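PDB 3R6H: enoyl-CoA hydratase, EchA3 from Mycobacterium marinum M, which probably acts as a lyase of the enoyl-CoA hydratase/isomerase (crotonase) family in lipid metabolism. Local coordinates for residues F112-D118 and V146-R150; L28-Q33 and D79-G84. The contacts are given in a common frame with arbitrary orientation. Residue numbers count along the deposited sequence, not the author numbering.

How the interactions relate
Both contacts belong to the crotonase-like fold, yet they differ in depth and in what they join. Interaction 1 lies about 6 Å (centre to centre) from the middle of the chain; all its touching residues are buried, and it ties helix 109-114 and the turn after it to helix 141-150. Interaction 2, about 13 Å out, joins the first turn of helix 30-46 to helix 75-92 and has an exposed edge at Pro30. Interaction 1 pairs apolar packing with an arginine that reaches backbone carbonyls; in interaction 2 a glutamine bridges two carbonyls. Their centres are about 17 Å apart, but Leu113 CD2 and Leu28 CD1 touch at 4.1 Å. A second subunit meets interaction 1 alone.

Interaction 1. Residues F112-D118 and V146-R150; sequences FLLCSGD and VLKLR
Residues 112-114 end helix 109-114, a type I turn from Leu114 to Gly117 follows, and the chain leaves extended at Gly117 (psi 170°) toward strand 119-122. Residues 146-150 lie in helix 141-150, with Phe112 CA 6.3 Å from Val146 CA. Phe112 (chi1 m) sets its ring edge against Leu147, CD1 to CD2 3.9 Å, while its O is 3.5 Å from Val146 CG1. A potassium ion lies about 4 Å from the Phe112 side chain. Cys115 (chi1 m) packs CB 3.6 Å from Val146 CG1. Ser116 OG hydrogen-bonds to Phe112 O (2.7 Å). Arg150, m at chi1 to chi3, donates from NH2 to Gly117 O (2.7 Å) and weakly to Cys115 O (2.8 Å), and from NH1 to Gly117 O (2.9 Å). The Asp118 carboxylate is held by Val98 N, Lys209 and Arg213; its O accepts from Gln158 of the second subunit. Apolar packing thus joins two helices inside the crotonase-like fold, while a buried guanidinium caters for Gly117 O and, weakly, Cys115 O.

Interaction 2. Residues L28-Q33 and D79-G84; sequences LGPTMQ and DMLRGG
Gln33, Met80 and Gly83 bury the most surface where the first turn of helix 30-46 meets helix 75-92. Gly29 is at the N-cap position of the former, its O accepting from Gln33 N at 2.9 Å. Nearest CA pairs are Pro30-Met80 (6.0 Å), Gln33-Gly83 (6.9 Å) and Leu28-Gly84 (7.0 Å). Gln33, with chi1 m and chi2 t, points its CB toward the second helix. Its NE2 donates to Met80 O (3.0 Å, nearly straight at 167°) and to Leu28 O (2.8 Å), so one amide joins the chain just before the N-cap to the neighbouring helix. The Gln33 amide lies against the backbone at Gly83: OE1 is 3.1 Å from Gly83 C, and a CB there would be 2.0 Å from OE1. Met80, t at chi1 and chi2 and p at chi3, reaches to the Leu28-Gly29 backbone, with CG 3.7 Å from Leu28 O and SD 4.0 Å from Gly29 CA; Val68 and Leu69 also touch its side chain. Leu28 hydrogen-bonds through its backbone to Gly63 and packs on Met109 and Leu113. The N-terminal start of helix 30-46 is thus packed side-on against helix 75-92 in the crotonase-like fold.

Interaction 1. Residues F112-D118 and V146-R150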
ATOM      1  N   PHE A 112      15.211  -3.240  -9.275  1.00  7.75           N
ATOM      2  CA  PHE A 112      14.889  -4.370  -8.401  1.00  8.65           C
ATOM      3  C   PHE A 112      15.948  -4.537  -7.321  1.00  8.54           C
ATOM      4  O   PHE A 112      15.598  -4.802  -6.169  1.00  8.14           O
ATOM      5  CB  PHE A 112      14.660  -5.666  -9.185  1.00  9.48           C
ATOM      6  CG  PHE A 112      13.782  -5.502 -10.382  1.00  9.24           C
ATOM      7  CD1 PHE A 112      12.653  -4.671 -10.363  1.00 11.68           C
ATOM      8  CD2 PHE A 112      14.076  -6.187 -11.553  1.00 11.05           C
ATOM      9  CE1 PHE A 112      11.874  -4.489 -11.497  1.00 11.39           C
ATOM     10  CE2 PHE A 112      13.303  -6.013 -12.683  1.00 10.49           C
ATOM     11  CZ  PHE A 112      12.199  -5.177 -12.680  1.00 11.19           C
ATOM     12  N   LEU A 113      17.224  -4.343  -7.685  1.00  8.57           N
ATOM     13  CA  LEU A 113      18.320  -4.344  -6.718  1.00  8.62           C
ATOM     14  C   LEU A 113      18.126  -3.222  -5.670  1.00  8.25           C
ATOM     15  O   LEU A 113      18.284  -3.471  -4.463  1.00  9.31           O
ATOM     16  CB  LEU A 113      19.685  -4.231  -7.442  1.00  9.95           C
ATOM     17  CG  LEU A 113      20.920  -4.303  -6.552  1.00 11.24           C
ATOM     18  CD1 LEU A 113      20.931  -5.652  -5.883  1.00 13.00           C
ATOM     19  CD2 LEU A 113      22.224  -4.097  -7.373  1.00 11.85           C
ATOM     20  N   LEU A 114      17.781  -2.017  -6.136  1.00  8.46           N
ATOM     21  CA  LEU A 114      17.514  -0.868  -5.264  1.00  7.82           C
ATOM     22  C   LEU A 114      16.432  -1.245  -4.225  1.00  8.17           C
ATOM     23  O   LEU A 114      16.567  -0.956  -3.040  1.00  7.74           O
ATOM     24  CB  LEU A 114      17.061   0.342  -6.111  1.00  7.74           C
ATOM     25  CG  LEU A 114      16.458   1.517  -5.363  1.00  7.48           C
ATOM     26  CD1 LEU A 114      17.539   2.143  -4.456  1.00  7.39           C
ATOM     27  CD2 LEU A 114      15.869   2.506  -6.405  1.00  7.85           C
ATOM     28  N   CYS A 115      15.381  -1.932  -4.686  1.00  7.69           N
ATOM     29  CA  CYS A 115      14.272  -2.370  -3.826  1.00  7.06           C
ATOM     30  C   CYS A 115      14.600  -3.578  -2.921  1.00  7.70           C
ATOM     31  O   CYS A 115      13.726  -4.058  -2.168  1.00  8.04           O
ATOM     32  CB  CYS A 115      13.085  -2.726  -4.692  1.00  7.72           C
ATOM     33  SG  CYS A 115      12.244  -1.289  -5.390  1.00  8.06           S
ATOM     34  N   SER A 116      15.849  -4.055  -2.967  1.00  8.71           N
ATOM     35  CA  SER A 116      16.257  -5.230  -2.216  1.00  8.64           C
ATOM     36  C   SER A 116      16.960  -4.912  -0.891  1.00  9.40           C
ATOM     37  O   SER A 116      17.313  -5.835  -0.184  1.00  9.61           O
ATOM     38  CB  SER A 116      17.151  -6.160  -3.079  1.00  9.55           C
ATOM     39  OG  SER A 116      16.496  -6.512  -4.302  1.00 10.33           O
ATOM     40  N   GLY A 117      17.113  -3.619  -0.554  1.00  8.70           N
ATOM     41  CA  GLY A 117      17.700  -3.208   0.727  1.00  8.85           C
ATOM     42  C   GLY A 117      16.684  -2.668   1.712  1.00  7.50           C
ATOM     43  O   GLY A 117      15.531  -2.330   1.351  1.00  8.53           O
ATOM     44  N   ASP A 118      17.122  -2.472   2.955  1.00  7.35           N
ATOM     45  CA  ASP A 118      16.215  -2.011   4.017  1.00  7.09           C
ATOM     46  C   ASP A 118      15.915  -0.509   3.975  1.00  7.26           C
ATOM     47  O   ASP A 118      14.813  -0.086   4.359  1.00  7.74           O
ATOM     48  CB  ASP A 118      16.790  -2.375   5.381  1.00  7.82           C
ATOM     49  CG  ASP A 118      16.899  -3.877   5.568  1.00  7.38           C
ATOM     50  OD1 ASP A 118      15.862  -4.526   5.776  1.00  8.20           O
ATOM     51  OD2 ASP A 118      18.028  -4.420   5.419  1.00  8.42           O
ATOM     52  N   VAL A 146       9.339  -8.394  -5.893  1.00  8.53           N
ATOM     53  CA  VAL A 146      10.218  -7.372  -5.328  1.00  8.07           C
ATOM     54  C   VAL A 146       9.542  -5.993  -5.384  1.00  7.31           C
ATOM     55  O   VAL A 146       9.493  -5.285  -4.366  1.00  7.36           O
ATOM     56  CB  VAL A 146      11.577  -7.326  -6.050  1.00  8.35           C
ATOM     57  CG1 VAL A 146      12.364  -6.097  -5.659  1.00  8.59           C
ATOM     58  CG2 VAL A 146      12.431  -8.617  -5.760  1.00  7.10           C
ATOM     59  N   LEU A 147       8.947  -5.658  -6.534  1.00  7.20           N
ATOM     60  CA  LEU A 147       8.212  -4.401  -6.653  1.00  6.65           C
ATOM     61  C   LEU A 147       7.012  -4.359  -5.706  1.00  6.80           C
ATOM     62  O   LEU A 147       6.781  -3.360  -5.037  1.00  7.26           O
ATOM     63  CB  LEU A 147       7.756  -4.135  -8.084  1.00  7.24           C
ATOM     64  CG  LEU A 147       8.832  -3.910  -9.142  1.00  7.55           C
ATOM     65  CD1 LEU A 147       8.151  -3.773 -10.490  1.00  8.63           C
ATOM     66  CD2 LEU A 147       9.732  -2.688  -8.811  1.00  7.03           C
ATOM     67  N   LYS A 148       6.250  -5.453  -5.649  1.00  7.00           N
ATOM     68  CA  LYS A 148       5.006  -5.477  -4.866  1.00  7.96           C
ATOM     69  C   LYS A 148       5.312  -5.307  -3.387  1.00  7.61           C
ATOM     70  O   LYS A 148       4.513  -4.745  -2.648  1.00  7.92           O
ATOM     71  CB  LYS A 148       4.282  -6.795  -5.064  1.00  7.68           C
ATOM     72  CG  LYS A 148       2.820  -6.744  -4.614  1.00 10.79           C
ATOM     73  CD  LYS A 148       2.103  -8.008  -4.954  1.00 14.86           C
ATOM     74  CE  LYS A 148       2.339  -9.071  -3.931  1.00 18.45           C
ATOM     75  NZ  LYS A 148       1.271 -10.169  -4.030  1.00 19.59           N
ATOM     76  N   LEU A 149       6.479  -5.773  -2.958  1.00  7.27           N
ATOM     77  CA  LEU A 149       6.859  -5.650  -1.563  1.00  7.66           C
ATOM     78  C   LEU A 149       7.031  -4.187  -1.116  1.00  6.94           C
ATOM     79  O   LEU A 149       6.881  -3.899   0.084  1.00  7.80           O
ATOM     80  CB  LEU A 149       8.183  -6.391  -1.282  1.00  7.96           C
ATOM     81  CG  LEU A 149       8.642  -6.529   0.164  1.00  7.97           C
ATOM     82  CD1 LEU A 149       7.707  -7.360   1.047  1.00  7.56           C
ATOM     83  CD2 LEU A 149      10.054  -7.196   0.120  1.00  9.43           C
ATOM     84  N   ARG A 150       7.416  -3.300  -2.036  1.00  6.24           N
ATOM     85  CA  ARG A 150       7.795  -1.910  -1.686  1.00  6.23           C
ATOM     86  C   ARG A 150       6.887  -0.827  -2.240  1.00  6.53           C
ATOM     87  O   ARG A 150       6.680   0.195  -1.605  1.00  6.29           O
ATOM     88  CB  ARG A 150       9.239  -1.595  -2.089  1.00  7.20           C
ATOM     89  CG  ARG A 150      10.276  -2.596  -1.655  1.00  8.21           C
ATOM     90  CD  ARG A 150      10.262  -2.855  -0.191  1.00  8.63           C
ATOM     91  NE  ARG A 150      11.008  -1.892   0.638  1.00  7.87           N
ATOM     92  CZ  ARG A 150      12.320  -1.950   0.883  1.00 10.03           C
ATOM     93  NH1 ARG A 150      12.881  -1.111   1.735  1.00  8.62           N
ATOM     94  NH2 ARG A 150      13.072  -2.878   0.316  1.00  8.70           N
TER

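Interaction 2. Residues L28-Q33 and D79-G84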
ATOM      1  N   LEU A  28      24.304  -5.686 -14.557  1.00 17.79           N
ATOM      2  CA  LEU A  28      24.329  -6.830 -13.681  1.00 18.09           C
ATOM      3  C   LEU A  28      24.415  -8.119 -14.495  1.00 18.46           C
ATOM      4  O   LEU A  28      23.558  -8.990 -14.386  1.00 18.31           O
ATOM      5  CB  LEU A  28      23.100  -6.798 -12.749  1.00 17.44           C
ATOM      6  CG  LEU A  28      23.096  -5.558 -11.838  1.00 19.09           C
ATOM      7  CD1 LEU A  28      21.695  -5.151 -11.292  1.00 19.72           C
ATOM      8  CD2 LEU A  28      24.084  -5.751 -10.692  1.00 20.00           C
ATOM      9  N   GLY A  29      25.467  -8.209 -15.319  1.00 19.03           N
ATOM     10  CA  GLY A  29      25.814  -9.434 -16.028  1.00 20.18           C
ATOM     11  C   GLY A  29      26.530 -10.392 -15.096  1.00 20.17           C
ATOM     12  O   GLY A  29      26.704 -10.114 -13.899  1.00 20.48           O
ATOM     13  N   PRO A  30      26.970 -11.531 -15.635  1.00 21.31           N
ATOM     14  CA  PRO A  30      27.635 -12.532 -14.801  1.00 21.50           C
ATOM     15  C   PRO A  30      28.886 -12.036 -14.100  1.00 21.01           C
ATOM     16  O   PRO A  30      29.129 -12.437 -12.954  1.00 21.14           O
ATOM     17  CB  PRO A  30      27.966 -13.663 -15.789  1.00 21.96           C
ATOM     18  CG  PRO A  30      27.711 -13.123 -17.131  1.00 23.25           C
ATOM     19  CD  PRO A  30      26.781 -11.982 -17.020  1.00 21.65           C
ATOM     20  N   THR A  31      29.676 -11.177 -14.746  1.00 21.50           N
ATOM     21  CA  THR A  31      30.899 -10.667 -14.098  1.00 22.28           C
ATOM     22  C   THR A  31      30.570  -9.801 -12.856  1.00 20.65           C
ATOM     23  O   THR A  31      31.147  -9.988 -11.776  1.00 20.59           O
ATOM     24  CB  THR A  31      31.807  -9.871 -15.059  1.00 23.40           C
ATOM     25  OG1 THR A  31      32.247 -10.721 -16.133  1.00 26.94           O
ATOM     26  CG2 THR A  31      33.039  -9.383 -14.324  1.00 26.06           C
ATOM     27  N   MET A  32      29.643  -8.871 -13.023  1.00 19.51           N
ATOM     28  CA  MET A  32      29.231  -8.000 -11.922  1.00 18.44           C
ATOM     29  C   MET A  32      28.578  -8.832 -10.808  1.00 17.23           C
ATOM     30  O   MET A  32      28.831  -8.606  -9.632  1.00 17.08           O
ATOM     31  CB  MET A  32      28.273  -6.897 -12.413  1.00 17.36           C
ATOM     32  CG  MET A  32      27.784  -5.963 -11.272  1.00 18.29           C
ATOM     33  SD  MET A  32      29.062  -4.974 -10.502  1.00 17.51           S
ATOM     34  CE  MET A  32      29.064  -3.597 -11.666  1.00 17.45           C
ATOM     35  N   GLN A  33      27.705  -9.771 -11.175  1.00 18.02           N
ATOM     36  CA  GLN A  33      27.037 -10.606 -10.187  1.00 17.73           C
ATOM     37  C   GLN A  33      28.027 -11.390  -9.351  1.00 17.76           C
ATOM     38  O   GLN A  33      27.880 -11.471  -8.156  1.00 16.72           O
ATOM     39  CB  GLN A  33      26.016 -11.549 -10.821  1.00 18.07           C
ATOM     40  CG  GLN A  33      24.798 -10.829 -11.380  1.00 17.50           C
ATOM     41  CD  GLN A  33      23.783 -11.775 -11.975  1.00 17.26           C
ATOM     42  OE1 GLN A  33      23.737 -12.956 -11.613  1.00 19.57           O
ATOM     43  NE2 GLN A  33      22.951 -11.262 -12.890  1.00 16.94           N
ATOM     44  N   ASP A  79      20.722 -18.074 -16.630  1.00 24.30           N
ATOM     45  CA  ASP A  79      21.657 -18.007 -15.497  1.00 23.17           C
ATOM     46  C   ASP A  79      21.819 -16.571 -14.975  1.00 21.56           C
ATOM     47  O   ASP A  79      21.959 -16.349 -13.764  1.00 20.27           O
ATOM     48  CB  ASP A  79      23.023 -18.572 -15.876  1.00 23.65           C
ATOM     49  CG  ASP A  79      23.000 -20.100 -16.070  1.00 27.46           C
ATOM     50  OD1 ASP A  79      21.955 -20.735 -15.788  1.00 28.76           O
ATOM     51  OD2 ASP A  79      24.034 -20.657 -16.504  1.00 29.52           O
ATOM     52  N   MET A  80      21.807 -15.609 -15.889  1.00 20.02           N
ATOM     53  CA  MET A  80      21.955 -14.206 -15.512  1.00 19.24           C
ATOM     54  C   MET A  80      20.694 -13.759 -14.779  1.00 18.22           C
ATOM     55  O   MET A  80      20.778 -13.097 -13.739  1.00 17.08           O
ATOM     56  CB  MET A  80      22.184 -13.345 -16.762  1.00 19.48           C
ATOM     57  CG  MET A  80      22.392 -11.867 -16.458  1.00 18.95           C
ATOM     58  SD  MET A  80      22.553 -10.729 -17.849  1.00 19.61           S
ATOM     59  CE  MET A  80      21.032 -10.973 -18.738  1.00 19.85           C
ATOM     60  N   LEU A  81      19.530 -14.146 -15.301  1.00 17.51           N
ATOM     61  CA  LEU A  81      18.260 -13.831 -14.638  1.00 18.10           C
ATOM     62  C   LEU A  81      18.176 -14.436 -13.247  1.00 17.46           C
ATOM     63  O   LEU A  81      17.864 -13.754 -12.268  1.00 16.30           O
ATOM     64  CB  LEU A  81      17.066 -14.313 -15.461  1.00 18.86           C
ATOM     65  CG  LEU A  81      16.871 -13.565 -16.767  1.00 22.18           C
ATOM     66  CD1 LEU A  81      16.097 -14.444 -17.776  1.00 24.38           C
ATOM     67  CD2 LEU A  81      16.153 -12.252 -16.510  1.00 22.45           C
ATOM     68  N   ARG A  82      18.448 -15.736 -13.150  1.00 16.94           N
ATOM     69  CA  ARG A  82      18.437 -16.397 -11.863  1.00 17.15           C
ATOM     70  C   ARG A  82      19.379 -15.719 -10.854  1.00 16.57           C
ATOM     71  O   ARG A  82      19.002 -15.496  -9.702  1.00 15.26           O
ATOM     72  CB  ARG A  82      18.821 -17.863 -12.021  1.00 18.65           C
ATOM     73  CG  ARG A  82      18.781 -18.653 -10.753  1.00 22.65           C
ATOM     74  CD  ARG A  82      19.456 -20.010 -10.874  1.00 29.07           C
ATOM     75  NE  ARG A  82      18.947 -20.815 -11.988  1.00 34.12           N
ATOM     76  CZ  ARG A  82      19.642 -21.155 -13.082  1.00 38.82           C
ATOM     77  NH1 ARG A  82      20.904 -20.764 -13.257  1.00 39.31           N
ATOM     78  NH2 ARG A  82      19.062 -21.911 -14.014  1.00 39.72           N
ATOM     79  N   GLY A  83      20.593 -15.422 -11.295  1.00 16.52           N
ATOM     80  CA  GLY A  83      21.598 -14.832 -10.425  1.00 16.50           C
ATOM     81  C   GLY A  83      21.214 -13.444  -9.950  1.00 15.88           C
ATOM     82  O   GLY A  83      21.550 -13.061  -8.833  1.00 15.81           O
ATOM     83  N   GLY A  84      20.552 -12.689 -10.817  1.00 15.50           N
ATOM     84  CA  GLY A  84      20.084 -11.327 -10.465  1.00 14.30           C
ATOM     85  C   GLY A  84      19.060 -11.390  -9.358  1.00 13.49           C
ATOM     86  O   GLY A  84      19.156 -10.672  -8.354  1.00 13.07           O
TER